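Local coordinates for protein ribose-phosphate pyrophosphokinase (Sulfolobus solfataricus, PDB 4TWB) that makes phosphoribosyl diphosphate (PRPP) by transferring the pyrophosphoryl group of ATP to the 1-hydroxyl of ribose 5-phosphate, and works as a homodimer, at residues D13-K18 against D282-I287. Numbering follows the deposited sequence.
Sequences DESLSK and DVSQSI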
loop_
_atom_site.group_PDB
_atom_site.type_symbol
_atom_site.label_atom_id
_atom_site.label_comp_id
_atom_site.label_asym_id
_atom_site.label_seq_id
_atom_site.Cartn_x
_atom_site.Cartn_y
_atom_site.Cartn_z
ATOM N N ASP A 13 2.318 4.965 20.987
ATOM C CA ASP A 13 1.589 6.224 21.125
ATOM C C ASP A 13 1.111 6.430 22.571
ATOM O O ASP A 13 1.231 7.519 23.126
ATOM C CB ASP A 13 0.410 6.286 20.140
ATOM C CG ASP A 13 -0.594 5.149 20.341
ATOM O OD1 ASP A 13 -0.187 4.028 20.748
ATOM O OD2 ASP A 13 -1.795 5.377 20.085
ATOM N N GLU A 14 0.589 5.370 23.181
ATOM C CA GLU A 14 0.082 5.446 24.541
ATOM C C GLU A 14 1.172 5.656 25.576
ATOM O O GLU A 14 1.033 6.485 26.473
ATOM C CB GLU A 14 -0.707 4.196 24.888
ATOM C CG GLU A 14 -2.068 4.203 24.265
ATOM C CD GLU A 14 -3.146 3.917 25.280
ATOM O OE1 GLU A 14 -2.811 3.321 26.331
ATOM O OE2 GLU A 14 -4.325 4.270 25.020
ATOM N N SER A 15 2.257 4.903 25.465
ATOM C CA SER A 15 3.318 5.060 26.447
ATOM C C SER A 15 4.104 6.365 26.230
ATOM O O SER A 15 4.597 6.956 27.186
ATOM C CB SER A 15 4.212 3.805 26.566
ATOM O OG SER A 15 5.161 3.717 25.527
ATOM N N LEU A 16 4.186 6.838 24.991
ATOM C CA LEU A 16 4.769 8.157 24.755
ATOM C C LEU A 16 3.913 9.268 25.372
ATOM O O LEU A 16 4.417 10.336 25.732
ATOM C CB LEU A 16 4.954 8.430 23.262
ATOM C CG LEU A 16 6.236 7.936 22.586
ATOM C CD1 LEU A 16 6.274 8.488 21.172
ATOM C CD2 LEU A 16 7.514 8.325 23.363
ATOM N N SER A 17 2.613 9.013 25.475
ATOM C CA SER A 17 1.698 9.970 26.086
ATOM C C SER A 17 1.970 10.114 27.584
ATOM O O SER A 17 2.021 11.224 28.105
ATOM C CB SER A 17 0.245 9.536 25.860
ATOM O OG SER A 17 -0.649 10.472 26.426
ATOM N N LYS A 18 2.129 8.987 28.275
ATOM C CA LYS A 18 2.502 8.999 29.685
ATOM C C LYS A 18 3.855 9.678 29.875
ATOM O O LYS A 18 3.964 10.682 30.573
ATOM C CB LYS A 18 2.543 7.571 30.251
ATOM C CG LYS A 18 1.169 6.880 30.284
ATOM C CD LYS A 18 1.214 5.501 30.943
ATOM C CE LYS A 18 1.348 5.582 32.473
ATOM N NZ LYS A 18 2.745 5.818 32.971
ATOM N N ASP A 282 10.089 -2.296 25.043
ATOM C CA ASP A 282 9.316 -1.123 24.629
ATOM C C ASP A 282 10.286 0.054 24.496
ATOM O O ASP A 282 10.804 0.562 25.485
ATOM C CB ASP A 282 8.200 -0.833 25.647
ATOM C CG ASP A 282 7.553 0.526 25.457
ATOM O OD1 ASP A 282 7.859 1.211 24.453
ATOM O OD2 ASP A 282 6.733 0.902 26.332
ATOM N N VAL A 283 10.534 0.468 23.264
ATOM C CA VAL A 283 11.553 1.463 22.977
ATOM C C VAL A 283 11.024 2.893 23.014
ATOM O O VAL A 283 11.707 3.815 22.550
ATOM C CB VAL A 283 12.181 1.236 21.585
ATOM C CG1 VAL A 283 13.035 -0.023 21.594
ATOM C CG2 VAL A 283 11.088 1.169 20.503
ATOM N N SER A 284 9.820 3.079 23.557
ATOM C CA SER A 284 9.252 4.423 23.684
ATOM C C SER A 284 10.191 5.352 24.462
ATOM O O SER A 284 10.390 6.508 24.096
ATOM C CB SER A 284 7.898 4.363 24.378
ATOM O OG SER A 284 7.074 3.407 23.761
ATOM N N GLN A 285 10.761 4.835 25.545
ATOM C CA GLN A 285 11.699 5.610 26.351
ATOM C C GLN A 285 12.878 6.156 25.519
ATOM O O GLN A 285 13.279 7.312 25.674
ATOM C CB GLN A 285 12.192 4.775 27.539
ATOM C CG GLN A 285 12.843 5.597 28.643
ATOM C CD GLN A 285 11.968 6.758 29.120
ATOM O OE1 GLN A 285 10.960 6.554 29.812
ATOM N NE2 GLN A 285 12.368 7.987 28.767
ATOM N N SER A 286 13.424 5.325 24.632
ATOM C CA SER A 286 14.499 5.751 23.739
ATOM C C SER A 286 14.023 6.768 22.701
ATOM O O SER A 286 14.762 7.689 22.330
ATOM C CB SER A 286 15.131 4.548 23.037
ATOM O OG SER A 286 15.871 3.739 23.944
ATOM N N ILE A 287 12.792 6.599 22.218
ATOM C CA ILE A 287 12.228 7.537 21.248
ATOM C C ILE A 287 12.011 8.900 21.908
ATOM O O ILE A 287 12.294 9.931 21.303
ATOM C CB ILE A 287 10.907 7.013 20.629
ATOM C CG1 ILE A 287 11.185 5.886 19.636
ATOM C CG2 ILE A 287 10.183 8.111 19.895
ATOM C CD1 ILE A 287 9.973 4.983 19.400
#
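An Asx turn at the start of the C-terminal helix 284-289 presents D282 and S284 to S15, on helix 12-20 of the N-terminal domain. OG of S15 gives a weak hydrogen bond to OD2 of D282, 3.3 Å long, and lies 2.6 Å from OG of S284. The other carboxylate oxygen closes the turn: OD1 of D282 accepts from N of S284 at 2.9 Å, with an N-H...O angle of 161° and the donor 39° out of the carboxylate plane. With CG anti to the backbone N (chi1 167°), the carboxylate of D282 stands where one oxygen meets S284 and the other S15. ND2 of N269 adds a weak hydrogen bond to OD1. An alanine at D282 would probably leave N of S284 without its acceptor and OG of S15 without its carboxylate mate.

Class III PRPP synthases are built from two phosphoribosyltransferase-like domains, each around its own sheet. Here an early helix of the first packs against the closing helix of the chain, just after strand 279-281 at one edge of the second sheet. Beside the polar cluster, CD1 of L16 meets CG2 of I287 at 4.1 Å, an apolar pair whose side chains cross at about a right angle. CD2 of L16 makes a separate van der Waals contact, 3.5 Å from O of S284. I12 and I19 of helix 12-20 also touch S284, and L16 touches I3 of strand 2-5.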